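Long-range contacts in phosphoribosyltransferase (Thermus thermophilus, PDB 1WD5), which is of unproven function but probably transfers phosphoribosyl groups as a type I phosphoribosyltransferase: residues A[155-160]-A[176-181]; A[1-6]-A[186-191]; A[53-58]-A[100-105]. All coordinates share one frame; numbering follows the deposited sequence.

Contact 1: A[155-160]-A[176-181]; sequences VPVASP and SVPQDF
Ser159 lies over one face of the Phe181 ring. Its CB is 3.7 Å from Phe181 CG and sits 26° off the ring normal through the centroid, a CH-pi contact displaced toward the rim. Phe181 can meet it because its CG is anti to the backbone N (chi1 -175°). At the edge of the same ring, near its plane, Val157 CG2 comes 4.1 Å from Phe181 CE1. That methyl also touches Pro178, whose CD is 3.7 Å from Val157 CG2, the two side chains crossing at about a right angle.

Farther along, Pro160 is met by Gln179 and Val177, among others. Its CG lies 3.3 Å from Gln179 OE1, since the bent glutamine chain brings its amide oxygen back although CB points away, and the same Pro160 CG is 4.1 Å from Val177 CG1. Between the backbones, Ala158 N donates to Ser176 O over 2.9 Å at an N-H...O angle of 149°, whereas the bond from Ser176 N to Pro156 O is weak. Val177 CA approaches Ala158 O to 3.2 Å as a CA-H...O contact.

Outside the pair, Ser159 OG bonds to Ala131 O and caps helix 160-167 through Ala162 N, and the backbones of Val157 and Ser159 pair with Val130. Val130 and Ala131 belong to the loop after strand 122-126, whose acidic, glycine-containing sequence resembles the phosphoribosyl-pyrophosphate motif of type I phosphoribosyltransferases.

The two loops, which follow strands 150-155 and 171-174, are therefore joined mainly by carbon packing and by little classical hydrogen bonding. Ala158 O is buried with no hydrogen-bond partner in the model, and the C-H groups of Val177 and Pro178 beside it probably offer only partial compensation.

Contact 2: A[1-6]-A[186-191]; sequences MRFRDR and AYYLDF
Phe3 and Tyr188 form the single backbone bridge of a surface contact that ties the N-terminal residues to the loop between strand 171-174 and helix 196-204 in this type I phosphoribosyltransferase fold. Three backbone bonds support it. Phe3 N donates to Tyr187 O over 2.8 Å, and Leu189 N returns a bond of 2.8 Å to Phe3 O. Asp190 N then reaches Arg4 O at 2.9 Å. Inward of the bridge the Phe3 and Tyr188 rings meet obliquely, with centroids 5.3 Å apart and planes at 40°. Helix 6-17 packs against both rings through Ala9, and Tyr188 OH bonds to Asp128 O.

Arg6 runs extended from CG to NE past Tyr188 and lays its guanidinium flat on Phe191. The planes are 20° apart, and Arg6 NH2 comes 3.4 Å from Phe191 CE1, over the ring face toward the rim. The charge has a second partner in Asp128, which pairs with NE, while NH1 bonds to Gly192 O. An alanine at Arg6 would probably leave the Asp128 carboxylate without this mate and the Phe191 ring freer to turn. Asp5 OD1 caps His8 N and Asp190 OD1 accepts from Gly192 N, while one water donates to both carboxylates, at 2.8 Å from Asp5 OD2 and 2.9 Å from Asp190 OD2.

Contact 3: A[53-58]-A[100-105]; sequences LVRKVG and DVLRKR
Arg55 turns its CG anti to its own carbonyl carbon (chi1 -72°), which places that atom 3.9 Å from Leu102 CB. The two side chains slide past each other in opposite directions. Further bends at chi2 and chi3 bring CD and NE of the arginine to Val101, whose side chain crosses it at about a right angle. There Val101 CG1 lies over one face of the guanidinium, toward its rim, 3.7 Å from Arg55 NE. The polar end is held from the same helix, since NE bonds to Gln98 OE1.

The leucine branches complete the packing: Leu102 CD1 is 4.0 Å from Leu53 CB and 3.8 Å from Val54 N, while Leu102 CD2 is 3.8 Å from Leu53 O. No hydrogen bond crosses between the segments. The axes of strand 54-58 and helix 100-105 approach to 8.4 Å and run antiparallel at 177°. Val54 points away from this helix and touches Ala138 and Val142 of helix 134-144. Helices thus pack against both faces of the sheet around strand 48-59, as expected for the alpha/beta core of a type I phosphoribosyltransferase.

Contacts 1 and 2 are neighbours, their centres 13 Å apart, and they share the region after strand 171-174: Pro156 packs on Tyr188, and Tyr187 on Pro178. Contact 3 lies across the chain's centre from contact 1, its centre 26 Å away. Contact 2 is a surface contact and contacts 1 and 3 are partly buried, a difference mirrored in their chemistry. Waters, charges and three backbone bonds mark contact 2; contact 1 relies on apolar packing and C-H...O approaches with sparse hydrogen bonding; contact 3 joins a strand to a helix by side-chain packing, partly against the strand backbone. The first two thus join loops, one including the chain's start, and the third joins regular elements.

Contact 1: A[155-160]-A[176-181]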
loop_
_atom_site.group_PDB
_atom_site.type_symbol
_atom_site.label_atom_id
_atom_site.label_comp_id
_atom_site.label_asym_id
_atom_site.label_seq_id
_atom_site.Cartn_x
_atom_site.Cartn_y
_atom_site.Cartn_z
ATOM N N VAL A 155 -8.010 -5.188 0.745
ATOM C CA VAL A 155 -8.645 -4.095 0.015
ATOM C C VAL A 155 -10.160 -4.255 -0.109
ATOM O O VAL A 155 -10.664 -5.358 -0.296
ATOM C CB VAL A 155 -8.067 -3.988 -1.407
ATOM C CG1 VAL A 155 -6.571 -3.711 -1.344
ATOM C CG2 VAL A 155 -8.323 -5.288 -2.163
ATOM N N PRO A 156 -10.903 -3.145 -0.008
ATOM C CA PRO A 156 -12.365 -3.166 -0.115
ATOM C C PRO A 156 -12.846 -3.660 -1.482
ATOM O O PRO A 156 -13.773 -4.458 -1.563
ATOM C CB PRO A 156 -12.748 -1.709 0.128
ATOM C CG PRO A 156 -11.674 -1.235 1.057
ATOM C CD PRO A 156 -10.434 -1.815 0.414
ATOM N N VAL A 157 -12.219 -3.181 -2.552
ATOM C CA VAL A 157 -12.609 -3.587 -3.899
ATOM C C VAL A 157 -11.403 -3.704 -4.824
ATOM O O VAL A 157 -10.448 -2.940 -4.708
ATOM C CB VAL A 157 -13.615 -2.591 -4.511
ATOM C CG1 VAL A 157 -12.947 -1.249 -4.748
ATOM C CG2 VAL A 157 -14.170 -3.151 -5.815
ATOM N N ALA A 158 -11.447 -4.665 -5.742
ATOM C CA ALA A 158 -10.341 -4.875 -6.672
ATOM C C ALA A 158 -10.792 -5.471 -8.004
ATOM O O ALA A 158 -11.829 -6.132 -8.083
ATOM C CB ALA A 158 -9.300 -5.786 -6.030
ATOM N N SER A 159 -10.006 -5.236 -9.051
ATOM C CA SER A 159 -10.324 -5.777 -10.364
ATOM C C SER A 159 -9.805 -7.204 -10.407
ATOM O O SER A 159 -8.877 -7.552 -9.683
ATOM C CB SER A 159 -9.636 -4.970 -11.463
ATOM O OG SER A 159 -8.236 -5.197 -11.441
ATOM N N PRO A 160 -10.403 -8.057 -11.249
ATOM C CA PRO A 160 -9.941 -9.445 -11.340
ATOM C C PRO A 160 -8.443 -9.504 -11.643
ATOM O O PRO A 160 -7.703 -10.289 -11.051
ATOM C CB PRO A 160 -10.780 -10.005 -12.481
ATOM C CG PRO A 160 -12.073 -9.260 -12.324
ATOM C CD PRO A 160 -11.606 -7.845 -12.073
ATOM N N SER A 176 -14.735 -7.274 -2.407
ATOM C CA SER A 176 -15.452 -7.352 -3.669
ATOM C C SER A 176 -14.496 -7.329 -4.852
ATOM O O SER A 176 -13.540 -6.550 -4.880
ATOM C CB SER A 176 -16.434 -6.183 -3.773
ATOM O OG SER A 176 -16.902 -6.031 -5.102
ATOM N N VAL A 177 -14.763 -8.196 -5.822
ATOM C CA VAL A 177 -13.958 -8.297 -7.032
ATOM C C VAL A 177 -14.931 -8.361 -8.205
ATOM O O VAL A 177 -15.152 -9.424 -8.785
ATOM C CB VAL A 177 -13.099 -9.574 -7.021
ATOM C CG1 VAL A 177 -12.231 -9.633 -8.273
ATOM C CG2 VAL A 177 -12.236 -9.604 -5.768
ATOM N N PRO A 178 -15.537 -7.220 -8.560
ATOM C CA PRO A 178 -16.497 -7.156 -9.663
ATOM C C PRO A 178 -15.928 -7.508 -11.035
ATOM O O PRO A 178 -14.934 -6.930 -11.473
ATOM C CB PRO A 178 -17.006 -5.716 -9.591
ATOM C CG PRO A 178 -15.823 -4.968 -9.049
ATOM C CD PRO A 178 -15.328 -5.888 -7.964
ATOM N N GLN A 179 -16.572 -8.464 -11.703
ATOM C CA GLN A 179 -16.158 -8.905 -13.032
ATOM C C GLN A 179 -16.202 -7.760 -14.037
ATOM O O GLN A 179 -15.593 -7.836 -15.100
ATOM C CB GLN A 179 -17.063 -10.039 -13.521
ATOM C CG GLN A 179 -16.722 -11.406 -12.958
ATOM C CD GLN A 179 -15.426 -11.964 -13.525
ATOM O OE1 GLN A 179 -14.347 -11.418 -13.296
ATOM N NE2 GLN A 179 -15.531 -13.056 -14.275
ATOM N N ASP A 180 -16.928 -6.701 -13.693
ATOM C CA ASP A 180 -17.051 -5.541 -14.566
ATOM C C ASP A 180 -16.494 -4.294 -13.885
ATOM O O ASP A 180 -17.050 -3.199 -14.005
ATOM C CB ASP A 180 -18.521 -5.326 -14.944
ATOM C CG ASP A 180 -19.417 -5.142 -13.733
ATOM O OD1 ASP A 180 -19.356 -5.980 -12.807
ATOM O OD2 ASP A 180 -20.191 -4.161 -13.711
ATOM N N PHE A 181 -15.381 -4.474 -13.182
ATOM C CA PHE A 181 -14.728 -3.385 -12.464
ATOM C C PHE A 181 -14.659 -2.112 -13.292
ATOM O O PHE A 181 -14.135 -2.111 -14.402
ATOM C CB PHE A 181 -13.308 -3.786 -12.067
ATOM C CG PHE A 181 -12.601 -2.762 -11.224
ATOM C CD1 PHE A 181 -12.795 -2.720 -9.846
ATOM C CD2 PHE A 181 -11.748 -1.831 -11.809
ATOM C CE1 PHE A 181 -12.146 -1.766 -9.064
ATOM C CE2 PHE A 181 -11.096 -0.873 -11.037
ATOM C CZ PHE A 181 -11.294 -0.840 -9.665
#

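Contact 2: A[1-6]-A[186-191]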
loop_
_atom_site.group_PDB
_atom_site.type_symbol
_atom_site.label_atom_id
_atom_site.label_comp_id
_atom_site.label_asym_id
_atom_site.label_seq_id
_atom_site.Cartn_x
_atom_site.Cartn_y
_atom_site.Cartn_z
HETATM N N MSE A 1 -20.218 -3.974 -5.189
HETATM C CA MSE A 1 -20.690 -3.522 -3.847
HETATM C C MSE A 1 -20.900 -2.006 -3.875
HETATM O O MSE A 1 -20.983 -1.410 -4.951
HETATM C CB MSE A 1 -19.654 -3.904 -2.782
HETATM C CG MSE A 1 -20.175 -3.884 -1.353
HETATM SE SE MSE A 1 -19.128 -4.835 -0.223
HETATM C CE MSE A 1 -19.920 -6.453 -0.280
ATOM N N ARG A 2 -20.996 -1.383 -2.705
ATOM C CA ARG A 2 -21.193 0.065 -2.633
ATOM C C ARG A 2 -21.052 0.552 -1.195
ATOM O O ARG A 2 -21.976 0.426 -0.394
ATOM C CB ARG A 2 -22.576 0.434 -3.173
ATOM C CG ARG A 2 -22.856 1.928 -3.225
ATOM C CD ARG A 2 -22.126 2.607 -4.376
ATOM N NE ARG A 2 -22.504 4.014 -4.486
ATOM C CZ ARG A 2 -22.096 4.825 -5.454
ATOM N NH1 ARG A 2 -21.295 4.369 -6.401
ATOM N NH2 ARG A 2 -22.488 6.092 -5.474
ATOM N N PHE A 3 -19.892 1.114 -0.877
ATOM C CA PHE A 3 -19.625 1.606 0.469
ATOM C C PHE A 3 -20.066 3.054 0.656
ATOM O O PHE A 3 -20.014 3.847 -0.281
ATOM C CB PHE A 3 -18.128 1.489 0.778
ATOM C CG PHE A 3 -17.535 0.154 0.412
ATOM C CD1 PHE A 3 -16.830 -0.006 -0.771
ATOM C CD2 PHE A 3 -17.697 -0.947 1.248
ATOM C CE1 PHE A 3 -16.292 -1.250 -1.123
ATOM C CE2 PHE A 3 -17.167 -2.190 0.908
ATOM C CZ PHE A 3 -16.463 -2.343 -0.279
ATOM N N ARG A 4 -20.490 3.396 1.872
ATOM C CA ARG A 4 -20.912 4.762 2.176
ATOM C C ARG A 4 -19.705 5.683 2.057
ATOM O O ARG A 4 -19.788 6.756 1.465
ATOM C CB ARG A 4 -21.473 4.869 3.600
ATOM C CG ARG A 4 -22.707 4.012 3.892
ATOM C CD ARG A 4 -23.367 4.452 5.202
ATOM N NE ARG A 4 -22.472 4.333 6.351
ATOM C CZ ARG A 4 -22.286 3.212 7.046
ATOM N NH1 ARG A 4 -22.939 2.107 6.720
ATOM N NH2 ARG A 4 -21.430 3.188 8.056
ATOM N N ASP A 5 -18.589 5.248 2.639
ATOM C CA ASP A 5 -17.336 5.997 2.622
ATOM C C ASP A 5 -16.165 5.083 2.989
ATOM O O ASP A 5 -16.341 3.877 3.183
ATOM C CB ASP A 5 -17.399 7.187 3.595
ATOM C CG ASP A 5 -17.939 6.804 4.966
ATOM O OD1 ASP A 5 -17.539 5.750 5.504
ATOM O OD2 ASP A 5 -18.759 7.570 5.516
ATOM N N ARG A 6 -14.970 5.654 3.084
ATOM C CA ARG A 6 -13.784 4.870 3.407
ATOM C C ARG A 6 -13.782 4.262 4.815
ATOM O O ARG A 6 -13.208 3.195 5.023
ATOM C CB ARG A 6 -12.524 5.711 3.187
ATOM C CG ARG A 6 -12.282 6.105 1.722
ATOM C CD ARG A 6 -10.960 6.848 1.578
ATOM N NE ARG A 6 -10.707 7.336 0.219
ATOM C CZ ARG A 6 -11.250 8.434 -0.297
ATOM N NH1 ARG A 6 -12.089 9.170 0.423
ATOM N NH2 ARG A 6 -10.930 8.820 -1.522
ATOM N N ALA A 186 -16.058 4.474 -8.130
ATOM C CA ALA A 186 -17.424 4.096 -8.463
ATOM C C ALA A 186 -18.081 3.271 -7.355
ATOM O O ALA A 186 -19.303 3.159 -7.310
ATOM C CB ALA A 186 -17.448 3.318 -9.779
ATOM N N TYR A 187 -17.283 2.712 -6.449
ATOM C CA TYR A 187 -17.851 1.891 -5.388
ATOM C C TYR A 187 -18.005 2.581 -4.041
ATOM O O TYR A 187 -18.253 1.925 -3.026
ATOM C CB TYR A 187 -17.035 0.606 -5.243
ATOM C CG TYR A 187 -16.921 -0.142 -6.551
ATOM C CD1 TYR A 187 -15.850 0.086 -7.413
ATOM C CD2 TYR A 187 -17.927 -1.015 -6.967
ATOM C CE1 TYR A 187 -15.783 -0.532 -8.662
ATOM C CE2 TYR A 187 -17.871 -1.639 -8.216
ATOM C CZ TYR A 187 -16.795 -1.388 -9.056
ATOM O OH TYR A 187 -16.737 -1.982 -10.294
ATOM N N TYR A 188 -17.876 3.904 -4.037
ATOM C CA TYR A 188 -18.014 4.693 -2.820
ATOM C C TYR A 188 -19.028 5.830 -3.014
ATOM O O TYR A 188 -18.950 6.584 -3.991
ATOM C CB TYR A 188 -16.669 5.300 -2.412
ATOM C CG TYR A 188 -15.654 4.323 -1.845
ATOM C CD1 TYR A 188 -14.780 3.622 -2.677
ATOM C CD2 TYR A 188 -15.555 4.119 -0.465
ATOM C CE1 TYR A 188 -13.829 2.744 -2.144
ATOM C CE2 TYR A 188 -14.617 3.248 0.072
ATOM C CZ TYR A 188 -13.757 2.565 -0.768
ATOM O OH TYR A 188 -12.826 1.699 -0.230
ATOM N N LEU A 189 -19.978 5.955 -2.092
ATOM C CA LEU A 189 -20.958 7.030 -2.204
ATOM C C LEU A 189 -20.215 8.340 -1.969
ATOM O O LEU A 189 -20.418 9.326 -2.678
ATOM C CB LEU A 189 -22.068 6.866 -1.166
ATOM C CG LEU A 189 -23.125 7.975 -1.149
ATOM C CD1 LEU A 189 -23.857 8.022 -2.492
ATOM C CD2 LEU A 189 -24.110 7.726 -0.011
ATOM N N ASP A 190 -19.344 8.332 -0.969
ATOM C CA ASP A 190 -18.537 9.496 -0.630
ATOM C C ASP A 190 -17.081 9.161 -0.922
ATOM O O ASP A 190 -16.441 8.424 -0.166
ATOM C CB ASP A 190 -18.712 9.843 0.854
ATOM C CG ASP A 190 -17.718 10.900 1.343
ATOM O OD1 ASP A 190 -16.915 11.416 0.532
ATOM O OD2 ASP A 190 -17.744 11.213 2.554
ATOM N N PHE A 191 -16.565 9.696 -2.026
ATOM C CA PHE A 191 -15.184 9.455 -2.419
ATOM C C PHE A 191 -14.434 10.780 -2.397
ATOM O O PHE A 191 -13.661 11.087 -3.300
ATOM C CB PHE A 191 -15.140 8.841 -3.824
ATOM C CG PHE A 191 -13.838 8.158 -4.152
ATOM C CD1 PHE A 191 -13.366 7.114 -3.361
ATOM C CD2 PHE A 191 -13.093 8.545 -5.261
ATOM C CE1 PHE A 191 -12.168 6.462 -3.668
ATOM C CE2 PHE A 191 -11.891 7.902 -5.582
ATOM C CZ PHE A 191 -11.427 6.858 -4.783
HETATM O O HOH W 1 -19.546 7.256 -7.205
HETATM O O HOH W 2 -19.621 10.027 4.392
HETATM O O HOH W 3 -14.692 8.356 2.104
#

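Contact 3: A[53-58]-A[100-105]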
loop_
_atom_site.group_PDB
_atom_site.type_symbol
_atom_site.label_atom_id
_atom_site.label_comp_id
_atom_site.label_asym_id
_atom_site.label_seq_id
_atom_site.Cartn_x
_atom_site.Cartn_y
_atom_site.Cartn_z
ATOM N N LEU A 53 5.581 4.125 2.302
ATOM C CA LEU A 53 6.075 5.115 1.355
ATOM C C LEU A 53 7.040 4.482 0.361
ATOM O O LEU A 53 8.197 4.202 0.689
ATOM C CB LEU A 53 6.758 6.238 2.135
ATOM C CG LEU A 53 5.796 6.995 3.065
ATOM C CD1 LEU A 53 6.554 7.736 4.163
ATOM C CD2 LEU A 53 4.973 7.966 2.227
ATOM N N VAL A 54 6.553 4.268 -0.856
ATOM C CA VAL A 54 7.340 3.628 -1.901
ATOM C C VAL A 54 6.973 4.165 -3.286
ATOM O O VAL A 54 5.957 4.845 -3.449
ATOM C CB VAL A 54 7.077 2.107 -1.908
ATOM C CG1 VAL A 54 7.361 1.514 -0.536
ATOM C CG2 VAL A 54 5.630 1.845 -2.289
ATOM N N ARG A 55 7.809 3.843 -4.273
ATOM C CA ARG A 55 7.598 4.237 -5.662
ATOM C C ARG A 55 7.978 3.079 -6.576
ATOM O O ARG A 55 8.914 2.325 -6.300
ATOM C CB ARG A 55 8.459 5.452 -6.034
ATOM C CG ARG A 55 8.015 6.774 -5.409
ATOM C CD ARG A 55 6.709 7.262 -6.006
ATOM N NE ARG A 55 6.831 7.525 -7.438
ATOM C CZ ARG A 55 5.801 7.778 -8.240
ATOM N NH1 ARG A 55 4.564 7.810 -7.754
ATOM N NH2 ARG A 55 6.001 7.980 -9.533
ATOM N N LYS A 56 7.244 2.938 -7.668
ATOM C CA LYS A 56 7.535 1.892 -8.630
ATOM C C LYS A 56 8.646 2.385 -9.555
ATOM O O LYS A 56 8.705 3.570 -9.888
ATOM C CB LYS A 56 6.282 1.580 -9.446
ATOM C CG LYS A 56 6.490 0.585 -10.572
ATOM C CD LYS A 56 6.120 1.212 -11.901
ATOM C CE LYS A 56 4.684 1.721 -11.890
ATOM N NZ LYS A 56 4.480 2.772 -12.922
ATOM N N VAL A 57 9.538 1.475 -9.940
ATOM C CA VAL A 57 10.634 1.782 -10.859
ATOM C C VAL A 57 10.220 1.102 -12.159
ATOM O O VAL A 57 10.256 -0.126 -12.259
ATOM C CB VAL A 57 11.971 1.188 -10.350
ATOM C CG1 VAL A 57 13.053 1.339 -11.402
ATOM C CG2 VAL A 57 12.389 1.889 -9.068
ATOM N N GLY A 58 9.803 1.902 -13.139
ATOM C CA GLY A 58 9.342 1.357 -14.404
ATOM C C GLY A 58 10.409 1.057 -15.433
ATOM O O GLY A 58 11.542 1.517 -15.321
ATOM N N ASP A 100 13.111 11.280 -5.825
ATOM C CA ASP A 100 12.745 12.694 -5.782
ATOM C C ASP A 100 11.247 12.893 -5.588
ATOM O O ASP A 100 10.824 13.804 -4.886
ATOM C CB ASP A 100 13.160 13.412 -7.067
ATOM C CG ASP A 100 14.656 13.408 -7.285
ATOM O OD1 ASP A 100 15.410 13.521 -6.293
ATOM O OD2 ASP A 100 15.080 13.307 -8.457
ATOM N N VAL A 101 10.449 12.043 -6.228
ATOM C CA VAL A 101 8.991 12.131 -6.137
ATOM C C VAL A 101 8.487 11.799 -4.739
ATOM O O VAL A 101 7.434 12.275 -4.306
ATOM C CB VAL A 101 8.317 11.147 -7.123
ATOM C CG1 VAL A 101 6.804 11.198 -6.965
ATOM C CG2 VAL A 101 8.718 11.480 -8.547
ATOM N N LEU A 102 9.262 10.988 -4.036
ATOM C CA LEU A 102 8.900 10.527 -2.704
ATOM C C LEU A 102 9.469 11.330 -1.530
ATOM O O LEU A 102 8.853 11.405 -0.473
ATOM C CB LEU A 102 9.355 9.071 -2.581
ATOM C CG LEU A 102 8.991 8.219 -1.369
ATOM C CD1 LEU A 102 7.500 7.948 -1.370
ATOM C CD2 LEU A 102 9.768 6.910 -1.438
ATOM N N ARG A 103 10.630 11.944 -1.729
ATOM C CA ARG A 103 11.322 12.659 -0.661
ATOM C C ARG A 103 10.584 13.661 0.225
ATOM O O ARG A 103 10.510 13.468 1.437
ATOM C CB ARG A 103 12.595 13.315 -1.213
ATOM C CG ARG A 103 13.470 13.947 -0.130
ATOM C CD ARG A 103 14.890 14.198 -0.629
ATOM N NE ARG A 103 14.882 14.805 -1.956
ATOM C CZ ARG A 103 15.205 14.170 -3.081
ATOM N NH1 ARG A 103 15.579 12.892 -3.059
ATOM N NH2 ARG A 103 15.139 14.815 -4.237
ATOM N N LYS A 104 10.049 14.728 -0.351
ATOM C CA LYS A 104 9.375 15.729 0.470
ATOM C C LYS A 104 8.176 15.196 1.238
ATOM O O LYS A 104 7.999 15.515 2.413
ATOM C CB LYS A 104 8.950 16.923 -0.387
ATOM C CG LYS A 104 10.119 17.739 -0.914
ATOM C CD LYS A 104 9.628 18.941 -1.709
ATOM C CE LYS A 104 10.792 19.740 -2.283
ATOM N NZ LYS A 104 10.307 20.863 -3.136
ATOM N N ARG A 105 7.356 14.379 0.586
ATOM C CA ARG A 105 6.179 13.830 1.248
ATOM C C ARG A 105 6.584 12.942 2.423
ATOM O O ARG A 105 5.979 13.005 3.492
ATOM C CB ARG A 105 5.319 13.047 0.250
ATOM C CG ARG A 105 4.101 12.383 0.879
ATOM C CD ARG A 105 3.055 11.980 -0.159
ATOM N NE ARG A 105 2.340 13.140 -0.691
ATOM C CZ ARG A 105 2.677 13.795 -1.799
ATOM N NH1 ARG A 105 3.726 13.407 -2.519
ATOM N NH2 ARG A 105 1.967 14.848 -2.185
#